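Local coordinates for putative NAD(P)H-flavin oxidoreductase (Neisseria meningitidis serogroup A / serotype 4A, PDB 6WT2), which binds flavin mononucleotide and, as a member of the nitroreductase family, probably uses NADH or NADPH to reduce flavin or nitro compounds such as chloramphenicol, at residues A[59-63]-A[64-68]. Residues are numbered along the deposited sequence; the frame is centred on the assembly and turned at random. Where two conformers were deposited one is given.
Sequences VVQNP and EIRQA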
ATOM      1  N   VAL A  59      -7.405   0.331  16.939  1.00 20.77           N
ATOM      2  CA  VAL A  59      -8.532  -0.591  16.867  1.00 20.63           C
ATOM      3  C   VAL A  59      -9.687   0.054  17.623  1.00 22.89           C
ATOM      4  O   VAL A  59      -9.615   0.239  18.841  1.00 27.28           O
ATOM      5  CB  VAL A  59      -8.175  -1.960  17.453  1.00 23.16           C
ATOM      6  CG1 VAL A  59      -9.234  -2.980  17.090  1.00 22.58           C
ATOM      7  CG2 VAL A  59      -6.823  -2.399  16.940  1.00 23.81           C
ATOM      8  N   VAL A  60     -10.746   0.390  16.904  1.00 21.24           N
ATOM      9  CA  VAL A  60     -11.827   1.204  17.438  1.00 21.70           C
ATOM     10  C   VAL A  60     -13.009   0.270  17.676  1.00 21.92           C
ATOM     11  O   VAL A  60     -13.902   0.121  16.837  1.00 22.24           O
ATOM     12  CB  VAL A  60     -12.168   2.363  16.504  1.00 24.78           C
ATOM     13  CG1 VAL A  60     -13.251   3.238  17.117  1.00 26.13           C
ATOM     14  CG2 VAL A  60     -10.912   3.173  16.223  1.00 25.70           C
ATOM     15  N   GLN A  61     -13.030  -0.338  18.858  1.00 24.42           N
ATOM     16  CA  GLN A  61     -14.096  -1.251  19.264  1.00 25.67           C
ATOM     17  C   GLN A  61     -15.128  -0.606  20.182  1.00 27.15           C
ATOM     18  O   GLN A  61     -16.229  -1.148  20.330  1.00 29.59           O
ATOM     19  CB  GLN A  61     -13.478  -2.470  19.949  1.00 22.04           C
ATOM     20  CG  GLN A  61     -12.524  -3.209  19.020  1.00 23.35           C
ATOM     21  CD  GLN A  61     -13.238  -3.641  17.766  1.00 24.22           C
ATOM     22  OE1 GLN A  61     -13.165  -2.975  16.721  1.00 28.56           O
ATOM     23  NE2 GLN A  61     -13.968  -4.747  17.859  1.00 22.11           N
ATOM     24  N   ASN A  62     -14.805   0.530  20.782  1.00 22.85           N
ATOM     25  CA  ASN A  62     -15.705   1.266  21.666  1.00 25.89           C
ATOM     26  C   ASN A  62     -16.839   1.899  20.864  1.00 25.49           C
ATOM     27  O   ASN A  62     -16.586   2.822  20.078  1.00 24.20           O
ATOM     28  CB  ASN A  62     -14.907   2.333  22.418  1.00 23.50           C
ATOM     29  CG  ASN A  62     -15.716   3.054  23.474  1.00 24.33           C
ATOM     30  OD1 ASN A  62     -16.946   3.103  23.426  1.00 24.38           O
ATOM     31  ND2 ASN A  62     -15.013   3.639  24.438  1.00 24.14           N
ATOM     32  N   PRO A  63     -18.085   1.459  21.025  1.00 26.70           N
ATOM     33  CA  PRO A  63     -19.164   2.056  20.226  1.00 24.54           C
ATOM     34  C   PRO A  63     -19.398   3.543  20.509  1.00 26.86           C
ATOM     35  O   PRO A  63     -19.997   4.222  19.659  1.00 25.34           O
ATOM     36  CB  PRO A  63     -20.383   1.198  20.595  1.00 25.30           C
ATOM     37  CG  PRO A  63     -20.059   0.685  21.989  1.00 27.43           C
ATOM     38  CD  PRO A  63     -18.583   0.411  21.939  1.00 26.93           C
ATOM     39  N   GLU A  64     -18.963   4.072  21.664  1.00 25.06           N
ATOM     40  CA  GLU A  64     -19.035   5.521  21.873  1.00 25.52           C
ATOM     41  C   GLU A  64     -18.167   6.256  20.862  1.00 25.29           C
ATOM     42  O   GLU A  64     -18.555   7.306  20.334  1.00 25.73           O
ATOM     43  CB  GLU A  64     -18.594   5.908  23.290  1.00 25.66           C
ATOM     44  CG  GLU A  64     -18.697   7.429  23.534  1.00 30.16           C
ATOM     45  CD  GLU A  64     -17.955   7.910  24.788  1.00 48.80           C
ATOM     46  OE1 GLU A  64     -17.095   7.169  25.312  1.00 44.19           O
ATOM     47  OE2 GLU A  64     -18.245   9.039  25.252  1.00 46.64           O
ATOM     48  N   ILE A  65     -16.983   5.717  20.585  1.00 24.67           N
ATOM     49  CA  ILE A  65     -16.114   6.342  19.606  1.00 24.43           C
ATOM     50  C   ILE A  65     -16.692   6.157  18.212  1.00 24.45           C
ATOM     51  O   ILE A  65     -16.747   7.101  17.421  1.00 25.11           O
ATOM     52  CB  ILE A  65     -14.689   5.777  19.720  1.00 23.81           C
ATOM     53  CG1 ILE A  65     -14.127   6.042  21.110  1.00 26.58           C
ATOM     54  CG2 ILE A  65     -13.785   6.403  18.656  1.00 27.70           C
ATOM     55  CD1 ILE A  65     -12.683   5.541  21.255  1.00 25.95           C
ATOM     56  N   ARG A  66     -17.176   4.955  17.906  1.00 24.28           N
ATOM     57  CA  ARG A  66     -17.765   4.732  16.583  1.00 24.72           C
ATOM     58  C   ARG A  66     -18.920   5.692  16.324  1.00 25.14           C
ATOM     59  O   ARG A  66     -19.037   6.256  15.228  1.00 25.35           O
ATOM     60  CB  ARG A  66     -18.239   3.288  16.448  1.00 24.23           C
ATOM     61  CG  ARG A  66     -17.120   2.276  16.339  1.00 23.56           C
ATOM     62  CD  ARG A  66     -17.694   0.919  15.994  1.00 23.54           C
ATOM     63  NE  ARG A  66     -16.677  -0.125  16.000  1.00 24.76           N
ATOM     64  CZ  ARG A  66     -16.872  -1.337  15.495  1.00 24.76           C
ATOM     65  NH1 ARG A  66     -18.036  -1.627  14.926  1.00 25.52           N
ATOM     66  NH2 ARG A  66     -15.903  -2.242  15.539  1.00 26.40           N
ATOM     67  N   GLN A  67     -19.786   5.893  17.319  0.54 25.60           N
ATOM     68  CA  GLN A  67     -20.895   6.824  17.140  0.54 26.41           C
ATOM     69  C   GLN A  67     -20.406   8.259  17.014  0.54 26.66           C
ATOM     70  O   GLN A  67     -21.030   9.067  16.316  0.54 27.26           O
ATOM     71  CB  GLN A  67     -21.878   6.691  18.296  0.54 26.85           C
ATOM     72  CG  GLN A  67     -22.615   5.378  18.294  0.54 28.11           C
ATOM     73  CD  GLN A  67     -23.673   5.308  17.220  0.54 36.24           C
ATOM     74  OE1 GLN A  67     -23.888   4.260  16.618  0.54 41.51           O
ATOM     75  NE2 GLN A  67     -24.353   6.425  16.979  0.54 40.44           N
ATOM     76  N   ALA A  68     -19.280   8.587  17.658  1.00 26.29           N
ATOM     77  CA  ALA A  68     -18.757   9.948  17.591  1.00 26.57           C
ATOM     78  C   ALA A  68     -18.215  10.289  16.207  1.00 31.14           C
ATOM     79  O   ALA A  68     -18.260  11.455  15.800  1.00 26.91           O
ATOM     80  CB  ALA A  68     -17.664  10.145  18.637  1.00 26.26           C
TER
HETATM   81  O   HOH W   1     -16.486   4.929  26.409  1.00 37.91           O
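The guanidinium of Arg66 meets the loop with its edge. Val60 O and Gln61 OE1 both lie close to its plane. NE of Arg66 gives a nearly straight bond to Val60 O (2.9 Å, 164°), and NH2 adds a weak second one to the same oxygen. NH2 also donates to Gln61 OE1 at 3.1 Å. This bond leaves the guanidinium in its plane but reaches the amide oxygen from above the amide plane, as the two planes stand 70° apart. Arg66 is extended from CG to NE, which carries its head back past the start of the helix. Ser84 O takes another bond from NH2 and one from Gln61 NE2, and Ala83 O takes one from NH1.

Asn62 is the N-cap of helix 63-69. Its CG lies anti to the backbone N (chi1 -174°), and OD1 accepts from Glu64 N at 2.8 Å, with the donor above the amide plane. Asn62 O accepts from Arg66 N at 3.1 Å. Gln67 N follows with a bond to Pro63 O. A water joins Asn62 ND2 to Glu64 OE1, accepting from the amide at 2.8 Å and donating to the carboxylate.

On the buried side, Val60 CG1 packs against Ile65 CG2 at 3.6 Å, the side chains crossing at about a right angle. Leu182 of helix 175-185 and Ala224 of the second subunit also touch Ile65.

The contact joins the end of strand 55-59, which pairs with a strand of the second subunit, to the next helix. Buried Arg66 ties the helix to loop carbonyls and the segment before strand 85-92; these oxygens probably help offset its positive charge.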